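Side-chain contacts in PKS_KS domain-containing protein (Photorhabdus luminescens subsp. laumondii, PDB 6SMO), which probably acts as a beta-ketoacyl-[acyl-carrier-protein] synthase, extending a carrier-bound chain by condensation, and here holds a linear polyketone compound in its pocket: residues Glu93-Tyr96 with Leu97-Leu101; Thr172-Ala175 with Lys176-Ala180; Ala295-Met298 with Thr299-Pro302. All coordinates share one frame; numbering follows the deposited sequence.

Contact 1: residues Glu93-Tyr96 with Leu97-Leu101; sequences ERKY and LQFAL
Lys95 lays the start of its side chain over one face of the Phe99 ring, one helical turn further on. Its CB stands 4.2 Å from the ring centroid and 27° off the normal, a CH-pi contact displaced toward the far edge of the ring, where Lys95 CB lies 3.8 Å from Phe99 CE2. Lys95 CG follows at 4.0 Å from Phe99 CZ. Both residues set CG anti to their carbonyl carbon (chi1 -79° for Lys95), which makes the two side chains leave the helix side by side and in the same direction. The lysine can therefore spend its methylenes on the ring and still carry NZ onward to a salt bridge with Glu262.

The same ring face also receives the Lys95 carbonyl oxygen, 3.2 Å from Phe99 CG. That oxygen has a second role, accepting the Phe99 N-H in a nearly straight bond of 2.8 Å from Phe99 N to Lys95 O. The preceding step pairs Gln98 N with Arg94 O at 3.0 Å, and Gln98 CB rests against the same oxygen. Arg94 occupies the N-cap position, so these are the opening bonds of the helix.

Around the axis, Ala100 CB sits 3.6 Å from Tyr96 O, an oxygen that also accepts from Ser218 OG. The phenol of Tyr96 swings out of the local contact to give its OH a partner in Phe167 O. Leu97 leans on helix 169-178, whereas Phe99 and Ala100 meet strand 212-219. These are the features of the first turn of a helix: i to i+4 pairing of an aliphatic stem with an aromatic ring, on a helix packed against the central sheet of a thiolase-like ketosynthase.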
# COMPACT_ATOMS: atom_id res chain seq x y z
N GLU B 93 -8.98 19.10 7.70
CA GLU B 93 -8.44 19.15 9.09
C GLU B 93 -7.02 18.57 9.14
O GLU B 93 -6.34 18.80 10.16
CB GLU B 93 -9.36 18.39 10.05
CG GLU B 93 -10.75 19.00 10.18
CD GLU B 93 -11.64 18.32 11.20
OE1 GLU B 93 -11.16 18.01 12.31
OE2 GLU B 93 -12.83 18.09 10.89
N ARG B 94 -6.60 17.85 8.10
CA ARG B 94 -5.25 17.22 7.98
C ARG B 94 -5.05 16.24 9.14
O ARG B 94 -3.96 16.25 9.75
CB ARG B 94 -4.16 18.30 7.97
CG ARG B 94 -4.09 19.11 6.69
CD ARG B 94 -3.29 18.42 5.60
NE ARG B 94 -2.82 19.35 4.58
CZ ARG B 94 -3.55 19.82 3.57
NH1 ARG B 94 -4.82 19.47 3.43
NH2 ARG B 94 -3.00 20.66 2.70
N LYS B 95 -6.06 15.41 9.43
CA LYS B 95 -6.06 14.43 10.55
C LYS B 95 -4.95 13.39 10.36
O LYS B 95 -4.28 13.05 11.35
CB LYS B 95 -7.42 13.73 10.66
CG LYS B 95 -8.52 14.53 11.35
CD LYS B 95 -9.91 14.07 10.96
CE LYS B 95 -10.90 14.11 12.11
NZ LYS B 95 -12.14 13.37 11.77
N TYR B 96 -4.78 12.90 9.12
CA TYR B 96 -3.77 11.87 8.74
C TYR B 96 -2.38 12.31 9.22
O TYR B 96 -1.67 11.49 9.84
CB TYR B 96 -3.78 11.62 7.23
CG TYR B 96 -2.55 10.93 6.71
CD1 TYR B 96 -2.21 9.65 7.14
CD2 TYR B 96 -1.71 11.54 5.80
CE1 TYR B 96 -1.08 9.01 6.68
CE2 TYR B 96 -0.57 10.91 5.32
CZ TYR B 96 -0.25 9.64 5.76
OH TYR B 96 0.87 9.01 5.30
N LEU B 97 -2.01 13.56 8.93
CA LEU B 97 -0.70 14.16 9.32
C LEU B 97 -0.69 14.44 10.83
O LEU B 97 0.36 14.22 11.46
CB LEU B 97 -0.47 15.44 8.51
CG LEU B 97 0.86 16.16 8.74
CD1 LEU B 97 2.04 15.20 8.68
CD2 LEU B 97 1.04 17.28 7.72
N GLN B 98 -1.82 14.90 11.39
CA GLN B 98 -1.95 15.29 12.82
C GLN B 98 -1.73 14.06 13.72
O GLN B 98 -0.90 14.16 14.64
CB GLN B 98 -3.31 15.92 13.10
CG GLN B 98 -3.37 16.67 14.43
CD GLN B 98 -4.77 16.73 15.00
OE1 GLN B 98 -5.71 17.19 14.36
NE2 GLN B 98 -4.91 16.28 16.24
N PHE B 99 -2.44 12.96 13.45
CA PHE B 99 -2.42 11.71 14.27
C PHE B 99 -1.01 11.10 14.25
O PHE B 99 -0.60 10.53 15.28
CB PHE B 99 -3.45 10.69 13.77
CG PHE B 99 -4.89 11.11 13.88
CD1 PHE B 99 -5.31 12.06 14.79
CD2 PHE B 99 -5.85 10.50 13.08
CE1 PHE B 99 -6.65 12.42 14.88
CE2 PHE B 99 -7.19 10.86 13.17
CZ PHE B 99 -7.58 11.82 14.07
N ALA B 100 -0.30 11.21 13.12
CA ALA B 100 1.07 10.70 12.92
C ALA B 100 2.05 11.47 13.82
O ALA B 100 2.87 10.81 14.49
CB ALA B 100 1.46 10.80 11.47
N LEU B 101 1.96 12.80 13.83
CA LEU B 101 2.83 13.70 14.64
C LEU B 101 2.56 13.51 16.14
O LEU B 101 3.54 13.54 16.91
CB LEU B 101 2.60 15.16 14.23
CG LEU B 101 3.64 15.75 13.27
CD1 LEU B 101 3.52 15.14 11.89
CD2 LEU B 101 3.52 17.26 13.20

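Contact 2: residues Thr172-Ala175 with Lys176-Ala180; sequences TSVA and KKYGA
Val174 pushes one methyl into the rim of the Tyr178 ring, CG1 standing 3.8 Å from CD2 and lying in the plane of the ring. The valine rotamer decides which branch is offered: CG1 is anti to the backbone N (chi1 168°), beside the carbonyl carbon and hence toward the following turn, while CG2 turns to helix 95-111. Tyr178 takes the other course, with CG anti to its carbonyl carbon (chi1 -51°), and the valine meets the ring at a slant. One face of the phenol ring is covered by Lys177 CG, 4.1 Å above its centre, and the hydroxyl is tied to Glu105.

The two lysines part at their first torsion, CG of Lys176 being anti to its carbonyl carbon and that of Lys177 anti to its backbone N. Lys176 is then bent at both chi2 and chi3 and brings CG to 3.4 Å from Thr172 O, the oxygen that its own N also uses as acceptor. Its NZ makes a weak hydrogen bond to Pro253 O of a neighbouring subunit. Lys177 instead runs extended until a bend at chi4. Earlier in the helix, the hydroxyls of Thr172 and Ser173 turn back to the carbonyls of Ser168 and Ser169.

At the far end, Ala180 N bonds to Ala175 O over 2.9 Å, on a lone pair in the carbonyl plane, and the methyls of Ala175 and Ala180 meet at 4.0 Å between their CB atoms. Both also touch strand 123-128. Gly179, with its positive phi, makes the turn between them. A six-to-one backbone bond, a glycine of positive phi and an apolar pair bracketing it are consistent with a Schellman motif.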
# COMPACT_ATOMS: atom_id res chain seq x y z
N THR B 172 7.73 11.78 6.21
CA THR B 172 8.75 12.84 5.98
C THR B 172 8.69 13.89 7.11
O THR B 172 9.78 14.34 7.53
CB THR B 172 8.58 13.50 4.61
OG1 THR B 172 7.24 13.97 4.49
CG2 THR B 172 8.89 12.55 3.47
N SER B 173 7.49 14.25 7.56
CA SER B 173 7.26 15.26 8.64
C SER B 173 7.88 14.78 9.95
O SER B 173 8.52 15.60 10.64
CB SER B 173 5.79 15.55 8.81
OG SER B 173 5.25 16.16 7.64
N VAL B 174 7.71 13.49 10.28
CA VAL B 174 8.25 12.84 11.51
C VAL B 174 9.77 12.72 11.38
O VAL B 174 10.47 13.00 12.38
CB VAL B 174 7.58 11.48 11.77
CG1 VAL B 174 8.31 10.67 12.84
CG2 VAL B 174 6.11 11.64 12.15
N ALA B 175 10.26 12.33 10.20
CA ALA B 175 11.71 12.19 9.88
C ALA B 175 12.40 13.55 10.03
O ALA B 175 13.55 13.57 10.52
CB ALA B 175 11.87 11.64 8.49
N LYS B 176 11.73 14.64 9.62
CA LYS B 176 12.23 16.04 9.73
C LYS B 176 12.35 16.44 11.21
O LYS B 176 13.36 17.06 11.57
CB LYS B 176 11.30 17.00 8.99
CG LYS B 176 11.61 17.20 7.51
CD LYS B 176 12.59 18.33 7.26
CE LYS B 176 11.95 19.70 7.33
NZ LYS B 176 12.95 20.79 7.22
N LYS B 177 11.35 16.08 12.03
CA LYS B 177 11.19 16.56 13.43
C LYS B 177 12.29 15.98 14.33
O LYS B 177 12.81 16.74 15.17
CB LYS B 177 9.80 16.20 13.97
CG LYS B 177 9.41 16.92 15.25
CD LYS B 177 7.98 16.65 15.69
CE LYS B 177 7.61 17.36 16.97
NZ LYS B 177 7.46 18.82 16.78
N TYR B 178 12.62 14.69 14.17
CA TYR B 178 13.55 13.93 15.06
C TYR B 178 14.87 13.62 14.35
O TYR B 178 15.71 12.92 14.96
CB TYR B 178 12.86 12.66 15.58
CG TYR B 178 11.50 12.90 16.18
CD1 TYR B 178 11.36 13.61 17.37
CD2 TYR B 178 10.35 12.44 15.57
CE1 TYR B 178 10.12 13.85 17.93
CE2 TYR B 178 9.10 12.67 16.11
CZ TYR B 178 8.98 13.38 17.30
OH TYR B 178 7.75 13.60 17.83
N GLY B 179 15.05 14.11 13.12
CA GLY B 179 16.33 14.04 12.37
C GLY B 179 16.69 12.62 11.97
O GLY B 179 17.82 12.20 12.26
N ALA B 180 15.76 11.92 11.31
CA ALA B 180 15.96 10.56 10.75
C ALA B 180 16.61 10.67 9.36
O ALA B 180 15.96 11.24 8.46
CB ALA B 180 14.64 9.84 10.68

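Contact 3: residues Ala295-Met298 with Thr299-Pro302; sequences AYHM and TDLP
Tyr296 receives Pro302 over one face of its ring: Pro302 CB stands 3.9 Å from the ring centroid and only 7° off the normal, almost exactly above the centre. This CH-pi contact is joined by an apolar one, Pro302 CD to Tyr296 CD2 at 3.8 Å, so the proline ring covers more than a single carbon of the phenol. The tyrosine reaches this place with CG anti to the backbone N (chi1 178°), and the two side chains run antiparallel as they overlap. At the ring edge, in plane, lies the backbone oxygen of Asp300, 3.9 Å from Tyr296 CD2.

The polar contact is of another kind. The imidazole of His297 and the carboxylate of Asp300 project together from the bend, their planes 20° apart. Asp300 OD2 is placed over the histidine ring toward its rim, 3.6 Å from His297 CD2, and no hydrogen bond joins the pair. Below the flat groups their stems also touch, His297 CB to Asp300 CB at 3.9 Å.

Met298 pairs through its backbone with Ser429, and the oxygens Leu301 O and Pro302 O accept from the side-chain amides of Gln338 and Asn342, which tie the bend to helix 337-350. Thr299, at the tip, touches Phe428 of the ligand pocket, and Thr131 of a neighbouring subunit packs on it. Across the hairpin-like bend, then, contact between the arms is made by ring faces and apolar carbons, without any hydrogen bond between them, and the carboxylate over the imidazole would probably favour a positive charge there.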
# COMPACT_ATOMS: atom_id res chain seq x y z
N ALA B 295 -4.21 -14.58 -4.43
CA ALA B 295 -4.39 -14.90 -5.87
C ALA B 295 -5.81 -15.46 -6.07
O ALA B 295 -5.95 -16.44 -6.83
CB ALA B 295 -3.32 -15.86 -6.33
N TYR B 296 -6.80 -14.85 -5.42
CA TYR B 296 -8.21 -15.31 -5.36
C TYR B 296 -9.14 -14.19 -5.82
O TYR B 296 -9.79 -14.34 -6.88
CB TYR B 296 -8.55 -15.79 -3.94
CG TYR B 296 -9.97 -16.24 -3.73
CD1 TYR B 296 -10.39 -17.49 -4.18
CD2 TYR B 296 -10.89 -15.44 -3.09
CE1 TYR B 296 -11.70 -17.91 -3.99
CE2 TYR B 296 -12.20 -15.84 -2.90
CZ TYR B 296 -12.61 -17.09 -3.35
OH TYR B 296 -13.90 -17.49 -3.16
N HIS B 297 -9.21 -13.09 -5.05
CA HIS B 297 -10.07 -11.91 -5.33
C HIS B 297 -9.46 -10.66 -4.67
O HIS B 297 -8.61 -10.83 -3.77
CB HIS B 297 -11.50 -12.16 -4.85
CG HIS B 297 -12.55 -11.47 -5.66
ND1 HIS B 297 -13.05 -12.01 -6.82
CD2 HIS B 297 -13.18 -10.29 -5.48
CE1 HIS B 297 -13.95 -11.19 -7.33
NE2 HIS B 297 -14.05 -10.12 -6.53
N MET B 298 -9.92 -9.48 -5.08
CA MET B 298 -9.41 -8.19 -4.58
C MET B 298 -10.01 -7.86 -3.21
O MET B 298 -9.25 -7.39 -2.35
CB MET B 298 -9.77 -7.05 -5.55
CG MET B 298 -9.01 -7.10 -6.85
SD MET B 298 -7.30 -6.58 -6.72
CE MET B 298 -7.50 -4.88 -6.21
N THR B 299 -11.30 -8.12 -3.01
CA THR B 299 -11.99 -7.76 -1.74
C THR B 299 -12.46 -9.01 -1.00
O THR B 299 -12.34 -9.05 0.23
CB THR B 299 -13.13 -6.78 -2.02
OG1 THR B 299 -14.14 -7.41 -2.79
CG2 THR B 299 -12.67 -5.55 -2.76
N ASP B 300 -12.96 -10.00 -1.73
CA ASP B 300 -13.48 -11.27 -1.13
C ASP B 300 -12.32 -12.11 -0.60
O ASP B 300 -11.23 -12.08 -1.22
CB ASP B 300 -14.31 -12.06 -2.15
CG ASP B 300 -15.58 -11.37 -2.60
OD1 ASP B 300 -16.11 -10.54 -1.82
OD2 ASP B 300 -16.04 -11.66 -3.72
N LEU B 301 -12.55 -12.83 0.50
CA LEU B 301 -11.59 -13.77 1.14
C LEU B 301 -12.17 -15.18 1.12
O LEU B 301 -13.36 -15.36 1.39
CB LEU B 301 -11.33 -13.30 2.58
CG LEU B 301 -10.60 -11.97 2.72
CD1 LEU B 301 -10.85 -11.35 4.09
CD2 LEU B 301 -9.11 -12.13 2.47
N PRO B 302 -11.37 -16.22 0.81
CA PRO B 302 -11.87 -17.59 0.75
C PRO B 302 -12.08 -18.21 2.14
O PRO B 302 -11.44 -17.77 3.08
CB PRO B 302 -10.76 -18.33 -0.02
CG PRO B 302 -9.50 -17.58 0.36
CD PRO B 302 -9.93 -16.14 0.50

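Overall arrangement
Contacts 1 and 2 are two helical examples of one rule, side chains a turn apart sharing a face, and their helices touch: Leu97 and Leu101 of contact 1 pack on Ser173 of contact 2. Both are partly buried beside the central sheet, contact 1 at a helix start over strand 212-219, contact 2 at a helix end over strand 123-128 and partly against a neighbouring subunit. Contact 3 is a surface contact, about 31 and 37 Å away between centres. Backbone hydrogen bonds underlie the first two; the third, in a loop, has none between its segments and relies on ring faces, yet its Thr299 lies closer to the ligand than Tyr96 does.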